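PDB 3A05: tryptophan--tRNA ligase from Aeropyrum pernix, which joins L-tryptophan to tRNA(Trp) at the expense of ATP, releasing AMP and diphosphate. Local coordinates for residues 50-55 with 242-247; 71-76 with 209-214; 195-200 with 236-241. All coordinates share one frame; numbering follows the deposited sequence.

Interaction 1: 50-55 with 242-247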
# COMPACT_ATOMS: atom_id res chain seq x y z
N GLY A 50 12.12 -9.82 -35.77
CA GLY A 50 12.27 -8.41 -35.38
C GLY A 50 11.02 -7.95 -34.63
O GLY A 50 10.86 -6.75 -34.38
N ILE A 51 10.15 -8.88 -34.23
CA ILE A 51 8.94 -8.37 -33.52
C ILE A 51 9.36 -8.07 -32.07
O ILE A 51 9.00 -7.04 -31.54
CB ILE A 51 7.77 -9.37 -33.56
CG1 ILE A 51 7.18 -9.40 -34.98
CG2 ILE A 51 6.72 -9.03 -32.51
CD1 ILE A 51 6.36 -10.71 -35.24
N ILE A 52 10.15 -8.94 -31.49
CA ILE A 52 10.99 -8.51 -30.35
C ILE A 52 12.22 -7.74 -30.87
O ILE A 52 13.18 -8.33 -31.33
CB ILE A 52 11.38 -9.68 -29.47
CG1 ILE A 52 10.07 -10.39 -29.02
CG2 ILE A 52 12.29 -9.20 -28.25
CD1 ILE A 52 10.34 -11.81 -28.49
N PHE A 53 12.16 -6.40 -30.82
CA PHE A 53 13.17 -5.52 -31.46
C PHE A 53 14.25 -4.90 -30.50
O PHE A 53 15.34 -4.52 -30.96
CB PHE A 53 12.46 -4.42 -32.21
CG PHE A 53 11.74 -3.43 -31.30
CD1 PHE A 53 12.40 -2.28 -30.86
CD2 PHE A 53 10.43 -3.66 -30.88
CE1 PHE A 53 11.76 -1.36 -30.01
CE2 PHE A 53 9.78 -2.75 -30.09
CZ PHE A 53 10.44 -1.57 -29.64
N GLY A 54 13.95 -4.85 -29.19
CA GLY A 54 14.76 -4.14 -28.19
C GLY A 54 15.00 -4.99 -26.93
O GLY A 54 14.29 -6.00 -26.69
N HIS A 55 16.01 -4.58 -26.15
CA HIS A 55 16.25 -5.12 -24.81
C HIS A 55 16.96 -4.05 -23.99
O HIS A 55 17.60 -3.13 -24.56
CB HIS A 55 17.07 -6.41 -24.75
CG HIS A 55 18.55 -6.16 -24.72
ND1 HIS A 55 19.28 -6.14 -23.55
CD2 HIS A 55 19.42 -5.86 -25.72
CE1 HIS A 55 20.54 -5.85 -23.83
NE2 HIS A 55 20.66 -5.69 -25.13
N ALA A 242 15.68 -6.36 -15.94
CA ALA A 242 15.88 -6.27 -17.38
C ALA A 242 14.52 -6.26 -18.16
O ALA A 242 13.45 -6.44 -17.56
CB ALA A 242 16.87 -7.39 -17.89
N SER A 243 14.57 -5.98 -19.46
CA SER A 243 13.36 -6.02 -20.28
C SER A 243 13.68 -6.45 -21.74
O SER A 243 14.86 -6.39 -22.18
CB SER A 243 12.66 -4.67 -20.26
OG SER A 243 13.60 -3.60 -20.48
N THR A 244 12.64 -6.92 -22.44
CA THR A 244 12.61 -7.04 -23.92
C THR A 244 11.45 -6.20 -24.39
O THR A 244 10.58 -5.86 -23.60
CB THR A 244 12.47 -8.47 -24.40
OG1 THR A 244 11.23 -9.02 -23.92
CG2 THR A 244 13.60 -9.30 -23.85
N TYR A 245 11.50 -5.78 -25.65
CA TYR A 245 10.53 -4.84 -26.21
C TYR A 245 9.93 -5.40 -27.50
O TYR A 245 10.66 -5.80 -28.38
CB TYR A 245 11.16 -3.44 -26.47
CG TYR A 245 11.61 -2.81 -25.18
CD1 TYR A 245 12.89 -3.10 -24.65
CD2 TYR A 245 10.77 -1.96 -24.46
CE1 TYR A 245 13.33 -2.55 -23.43
CE2 TYR A 245 11.19 -1.41 -23.23
CZ TYR A 245 12.48 -1.71 -22.74
OH TYR A 245 12.90 -1.17 -21.55
N HIS A 246 8.60 -5.45 -27.58
CA HIS A 246 7.94 -5.99 -28.74
C HIS A 246 7.16 -4.85 -29.40
O HIS A 246 6.73 -3.95 -28.72
CB HIS A 246 7.08 -7.21 -28.37
CG HIS A 246 6.10 -6.97 -27.26
ND1 HIS A 246 6.15 -7.64 -26.06
CD2 HIS A 246 5.06 -6.11 -27.15
CE1 HIS A 246 5.18 -7.22 -25.27
NE2 HIS A 246 4.51 -6.28 -25.90
N LYS A 247 7.04 -4.84 -30.72
CA LYS A 247 6.11 -3.93 -31.38
C LYS A 247 4.72 -4.44 -31.05
O LYS A 247 4.51 -5.61 -31.00
CB LYS A 247 6.31 -3.96 -32.90
CG LYS A 247 7.75 -3.66 -33.33
CD LYS A 247 8.11 -4.41 -34.61
CE LYS A 247 8.24 -3.45 -35.77
NZ LYS A 247 9.08 -4.09 -36.83
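Y245 O accepts the N-H of F53 at 2.9 Å, and the CA-H of I52 leans on the same oxygen. I51 O is gripped in a similar way: K247 N bonds to it at 3.1 Å, with H246 CA close by. The third bond runs from Y245 N to G54 O at 3.0 Å. The strands run antiparallel, but F53 and G54 both face Y245, a classic beta bulge. At the bulge F53 has its CG wedged between its own backbone N and carbonyl carbon (chi1 68°), which swings the ring back over the partner strand. There Y245 CB sits over one face in a CH-pi contact, 4.1 Å from the ring centroid, while K247 N lies at the edge. K247 CG packs 3.6 Å from F53 CD2, and its NZ goes on to a salt bridge with E13. The Y245 ring turns an edge to the backbone, CD1 lying 3.6 Å from G54 C; its hydroxyl bonds D219. On the other face of the sheet I52 CG2 meets T244 CB at 3.9 Å. A CB on G54 would come close to Y245 CB, which is consistent with glycine here. Three backbone bonds thus tie strand 52-56 to strand 242-246 across the bulge, at the antiparallel side of the Rossmann-type core, with the F53 ring covering Y245 CB and K247 CG.

Interaction 2: 71-76 with 209-214. With TRP (tryptophan), chain B.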
# COMPACT_ATOMS: atom_id res chain seq x y z
N VAL A 71 17.10 -18.05 -13.70
CA VAL A 71 16.61 -16.69 -14.06
C VAL A 71 15.08 -16.64 -14.19
O VAL A 71 14.45 -17.67 -14.25
CB VAL A 71 17.30 -16.12 -15.31
CG1 VAL A 71 18.76 -15.88 -15.05
CG2 VAL A 71 17.08 -17.02 -16.57
N ALA A 72 14.46 -15.46 -14.20
CA ALA A 72 13.00 -15.40 -14.16
C ALA A 72 12.45 -14.45 -15.17
O ALA A 72 13.14 -13.52 -15.60
CB ALA A 72 12.49 -14.97 -12.80
N VAL A 73 11.17 -14.67 -15.52
CA VAL A 73 10.45 -13.68 -16.31
C VAL A 73 9.19 -13.46 -15.59
O VAL A 73 8.69 -14.37 -14.93
CB VAL A 73 10.22 -14.10 -17.82
CG1 VAL A 73 9.56 -15.43 -17.91
CG2 VAL A 73 9.37 -12.99 -18.59
N LEU A 74 8.69 -12.21 -15.65
CA LEU A 74 7.51 -11.83 -14.90
C LEU A 74 6.72 -10.88 -15.77
O LEU A 74 7.34 -10.08 -16.48
CB LEU A 74 7.91 -11.10 -13.57
CG LEU A 74 6.67 -10.75 -12.70
CD1 LEU A 74 6.79 -11.08 -11.25
CD2 LEU A 74 6.31 -9.30 -12.92
N THR A 75 5.37 -10.96 -15.75
CA THR A 75 4.56 -9.91 -16.36
C THR A 75 3.26 -9.92 -15.53
O THR A 75 3.06 -10.78 -14.68
CB THR A 75 4.26 -10.19 -17.90
OG1 THR A 75 3.50 -9.09 -18.43
CG2 THR A 75 3.41 -11.44 -18.05
N GLY A 76 2.36 -8.98 -15.72
CA GLY A 76 1.08 -9.19 -15.08
C GLY A 76 -0.07 -8.88 -16.03
O GLY A 76 0.14 -8.26 -17.10
N HIS A 209 17.66 -12.04 -11.03
CA HIS A 209 17.78 -11.65 -12.42
C HIS A 209 16.38 -11.86 -13.08
O HIS A 209 15.95 -12.98 -13.22
CB HIS A 209 18.87 -12.59 -13.00
CG HIS A 209 20.18 -12.48 -12.29
ND1 HIS A 209 20.94 -11.34 -12.37
CD2 HIS A 209 20.87 -13.35 -11.52
CE1 HIS A 209 22.04 -11.49 -11.65
NE2 HIS A 209 22.03 -12.70 -11.13
N VAL A 210 15.65 -10.80 -13.41
CA VAL A 210 14.26 -10.92 -13.89
C VAL A 210 14.16 -10.08 -15.13
O VAL A 210 14.68 -8.93 -15.12
CB VAL A 210 13.26 -10.25 -12.94
CG1 VAL A 210 11.76 -10.65 -13.30
CG2 VAL A 210 13.61 -10.59 -11.50
N VAL A 211 13.52 -10.63 -16.18
CA VAL A 211 13.26 -9.86 -17.39
C VAL A 211 11.71 -9.65 -17.47
O VAL A 211 10.93 -10.53 -17.07
CB VAL A 211 13.79 -10.65 -18.64
CG1 VAL A 211 13.15 -12.12 -18.74
CG2 VAL A 211 13.60 -9.88 -19.89
N VAL A 212 11.28 -8.49 -17.93
CA VAL A 212 9.89 -8.12 -18.13
C VAL A 212 9.68 -7.80 -19.63
O VAL A 212 10.31 -6.93 -20.18
CB VAL A 212 9.48 -6.88 -17.33
CG1 VAL A 212 7.93 -6.60 -17.44
CG2 VAL A 212 9.90 -7.05 -15.81
N PRO A 213 8.79 -8.57 -20.30
CA PRO A 213 8.54 -8.36 -21.74
C PRO A 213 7.44 -7.34 -21.87
O PRO A 213 6.33 -7.58 -21.39
CB PRO A 213 8.10 -9.74 -22.19
CG PRO A 213 7.39 -10.34 -21.02
CD PRO A 213 8.12 -9.78 -19.77
N VAL A 214 7.72 -6.21 -22.51
CA VAL A 214 6.77 -5.13 -22.61
C VAL A 214 6.79 -4.48 -24.01
O VAL A 214 7.63 -4.82 -24.85
CB VAL A 214 7.16 -3.95 -21.63
CG1 VAL A 214 7.18 -4.41 -20.20
CG2 VAL A 214 8.49 -3.35 -22.05
N TRP B . -0.33 -2.62 -14.82
CA TRP B . -0.59 -3.65 -15.84
C TRP B . -1.86 -3.29 -16.66
O TRP B . -2.10 -3.87 -17.70
CB TRP B . -0.70 -5.02 -15.17
CG TRP B . 0.53 -5.36 -14.35
CD1 TRP B . 0.61 -5.42 -12.95
CD2 TRP B . 1.89 -5.62 -14.83
NE1 TRP B . 1.90 -5.77 -12.58
CE2 TRP B . 2.70 -5.88 -13.70
CE3 TRP B . 2.48 -5.70 -16.12
CZ2 TRP B . 4.08 -6.19 -13.80
CZ3 TRP B . 3.86 -6.03 -16.23
CH2 TRP B . 4.64 -6.27 -15.06
O HOH W 1 4.98 -7.22 -19.13
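V73 CG2 packs against V211 O, 3.3 Å away, and also reaches P213 CD at 3.6 Å, the tightest side-chain packing between these two parallel strands. This branch is anti to the backbone N of V73 (chi1 54° for its twin, CG1), a setting that sends it along toward P213, whose side chain it crosses at about a right angle. On the opposite face of the sheet V210 CG1 rests on L74 CB. Three backbone bonds sew this half together: A72 N to H209 O, V211 N to A72 O at 3.0 Å, and L74 N to V211 O. The next bond in the ladder would need an N-H at position 213, but proline has none; P213 CD lies 3.4 Å from L74 O instead, and from there the strands part. In the widened end a water takes over, giving a proton to P213 O at 2.7 Å and lying 2.5 Å from T75 OG1. This looser end, with its one bridging water, is also where the bound tryptophan comes in. L74 CD2 touches its CZ2 at 3.9 Å, T75 OG1 approaches CZ3, and G76 N stands 3.3 Å from CE3; a CB on G76 would run into the indole NE1. Both strands belong to the parallel core of the Rossmann-type catalytic fold, whose substrate pockets form at the C-terminal strand ends. The chemistry thus changes along the pair: three backbone bonds and a valine and proline layer close the first half, and the splayed end receives the indole with aliphatic carbon, one hydroxyl and a glycine.

Interaction 3: 195-200 with 236-241. With TRP (tryptophan), chain B.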
# COMPACT_ATOMS: atom_id res chain seq x y z
N ASP A 195 5.42 -5.84 -7.91
CA ASP A 195 5.23 -7.14 -8.66
C ASP A 195 6.57 -7.51 -9.29
O ASP A 195 7.02 -8.65 -9.21
CB ASP A 195 4.20 -6.96 -9.80
CG ASP A 195 2.80 -6.84 -9.29
OD1 ASP A 195 2.45 -7.52 -8.30
OD2 ASP A 195 2.04 -6.05 -9.87
N ILE A 196 7.19 -6.56 -9.95
CA ILE A 196 8.46 -6.85 -10.65
C ILE A 196 9.65 -7.19 -9.73
O ILE A 196 10.40 -8.15 -9.93
CB ILE A 196 8.80 -5.63 -11.50
CG1 ILE A 196 7.78 -5.54 -12.63
CG2 ILE A 196 10.19 -5.76 -12.12
CD1 ILE A 196 7.76 -4.11 -13.37
N LEU A 197 9.79 -6.40 -8.67
CA LEU A 197 10.99 -6.50 -7.81
C LEU A 197 10.84 -7.61 -6.79
O LEU A 197 11.85 -8.19 -6.39
CB LEU A 197 11.15 -5.15 -7.08
CG LEU A 197 11.50 -4.09 -8.09
CD1 LEU A 197 11.48 -2.74 -7.41
CD2 LEU A 197 12.85 -4.42 -8.78
N HIS A 198 9.61 -7.90 -6.31
CA HIS A 198 9.49 -8.79 -5.11
C HIS A 198 10.06 -10.19 -5.26
O HIS A 198 10.38 -10.88 -4.24
CB HIS A 198 8.04 -8.92 -4.62
CG HIS A 198 7.24 -9.95 -5.38
ND1 HIS A 198 6.89 -9.79 -6.71
CD2 HIS A 198 6.75 -11.16 -5.01
CE1 HIS A 198 6.19 -10.84 -7.11
NE2 HIS A 198 6.11 -11.70 -6.11
N VAL A 199 10.13 -10.67 -6.49
CA VAL A 199 10.64 -12.03 -6.73
C VAL A 199 12.13 -12.17 -6.38
O VAL A 199 12.64 -13.30 -6.22
CB VAL A 199 10.41 -12.51 -8.21
CG1 VAL A 199 8.91 -12.44 -8.59
CG2 VAL A 199 11.25 -11.68 -9.20
N GLN A 200 12.79 -11.04 -6.22
CA GLN A 200 14.19 -11.01 -5.79
C GLN A 200 14.29 -11.34 -4.27
O GLN A 200 15.29 -11.83 -3.85
CB GLN A 200 14.81 -9.65 -6.08
CG GLN A 200 14.59 -9.06 -7.47
CD GLN A 200 15.61 -7.95 -7.73
OE1 GLN A 200 16.73 -8.03 -7.23
NE2 GLN A 200 15.28 -6.98 -8.54
N VAL A 236 17.04 -2.79 1.14
CA VAL A 236 17.00 -4.12 0.59
C VAL A 236 17.72 -4.07 -0.76
O VAL A 236 17.53 -3.15 -1.62
CB VAL A 236 15.49 -4.73 0.62
CG1 VAL A 236 14.50 -3.73 0.11
CG2 VAL A 236 15.37 -6.04 -0.15
N GLU A 237 18.60 -5.04 -0.93
CA GLU A 237 19.46 -5.10 -2.13
C GLU A 237 18.69 -5.64 -3.38
O GLU A 237 18.30 -6.78 -3.42
CB GLU A 237 20.79 -5.87 -1.85
CG GLU A 237 21.71 -5.13 -0.72
CD GLU A 237 21.67 -3.57 -0.78
OE1 GLU A 237 22.19 -2.97 -1.75
OE2 GLU A 237 21.13 -2.92 0.14
N LEU A 238 18.48 -4.77 -4.38
CA LEU A 238 17.67 -5.12 -5.52
C LEU A 238 18.38 -4.76 -6.75
O LEU A 238 18.95 -3.65 -6.89
CB LEU A 238 16.31 -4.38 -5.48
CG LEU A 238 15.43 -4.71 -4.27
CD1 LEU A 238 14.29 -3.73 -4.16
CD2 LEU A 238 14.99 -6.21 -4.31
N GLU A 239 18.31 -5.70 -7.68
CA GLU A 239 18.84 -5.50 -9.01
C GLU A 239 17.83 -4.82 -9.94
O GLU A 239 16.63 -5.10 -9.87
CB GLU A 239 19.25 -6.85 -9.57
CG GLU A 239 19.62 -6.75 -11.08
CD GLU A 239 20.84 -7.54 -11.42
OE1 GLU A 239 21.84 -7.31 -10.67
OE2 GLU A 239 20.77 -8.38 -12.40
N ARG A 240 18.30 -3.92 -10.77
CA ARG A 240 17.48 -3.30 -11.80
C ARG A 240 16.90 -4.43 -12.74
O ARG A 240 17.65 -5.29 -13.25
CB ARG A 240 18.29 -2.27 -12.60
CG ARG A 240 18.59 -1.03 -11.75
CD ARG A 240 19.36 0.06 -12.53
NE ARG A 240 20.67 -0.44 -12.92
CZ ARG A 240 21.76 -0.48 -12.15
NH1 ARG A 240 21.70 -0.05 -10.86
NH2 ARG A 240 22.91 -0.97 -12.66
N PRO A 241 15.55 -4.47 -12.91
CA PRO A 241 15.05 -5.56 -13.79
C PRO A 241 15.38 -5.29 -15.23
O PRO A 241 15.35 -4.12 -15.72
CB PRO A 241 13.54 -5.51 -13.56
CG PRO A 241 13.27 -4.06 -13.23
CD PRO A 241 14.43 -3.72 -12.30
N TRP B . -0.33 -2.62 -14.82
CA TRP B . -0.59 -3.65 -15.84
C TRP B . -1.86 -3.29 -16.66
O TRP B . -2.10 -3.87 -17.70
CB TRP B . -0.70 -5.02 -15.17
CG TRP B . 0.53 -5.36 -14.35
CD1 TRP B . 0.61 -5.42 -12.95
CD2 TRP B . 1.89 -5.62 -14.83
NE1 TRP B . 1.90 -5.77 -12.58
CE2 TRP B . 2.70 -5.88 -13.70
CE3 TRP B . 2.48 -5.70 -16.12
CZ2 TRP B . 4.08 -6.19 -13.80
CZ3 TRP B . 3.86 -6.03 -16.23
CH2 TRP B . 4.64 -6.27 -15.06
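L238 is the first residue of 236-241 to press firmly on 195-200, its CD2 lying 3.9 Å from Q200 CB. E239 follows, and its main chain is read at both ends by one amide. E239 N donates to Q200 OE1 at 2.9 Å in a nearly straight bond (167°), and Q200 NE2 returns a bond to E239 O at 2.7 Å. Each donor lies in the carbonyl plane of its acceptor, on a lone pair, so the paired bonds fix the rotation of the Q200 amide and which end is oxygen. The extended glutamine chain, with CG anti to the carbonyl carbon (chi1 -49°), carries the amide across to this backbone. With an alanine here, E239 N and O would lose both mates, and the loop is likely to be freer to turn at this point. The E239 carboxylate itself leads off to H209. The loop occupies a set place in the fold: strand 210-215, helix 219-231 and strand 242-246 make a beta-alpha-beta crossover, and 236-241 feeds its second strand. Further on, past R240, P241 comes back in, with CB 3.7 Å from I196 CG2, the two side chains crossing at about a right angle, and CD 3.9 Å from L197 CD2. While CG2 of I196 holds the proline, its CG1 branch touches CZ2 of the bound tryptophan at 3.9 Å. One residue earlier D195 OD2 accepts the indole NE1 proton at 2.7 Å; Q151 also bonds OD2, and Y149 and Y158 bond OD1, positioning the carboxylate that recognises the substrate.

Overall arrangement
Strand 242-246 lies between 50-55 and 210-215 in one sheet, so interactions 1 and 2 are neighbouring seams, their centres 12 Å apart and joined by A242 N to V210 O at 2.9 Å. Interaction 3 borders the second seam, with centres 11 Å apart: E239 OE2 meets H209 ND1 at 3.0 Å, and L74 CD1 packs on D195 O. Both share the bound tryptophan: interaction 2 meets the indole carbons, while interaction 3 adds a carbon contact from I196 and supplies the NE1 acceptor. Interaction 1 is more remote, the side chain of H246 about 9 Å from the ligand. The HIGH region follows strand 72-77, and the KMSKS region comes soon after strand 242-246.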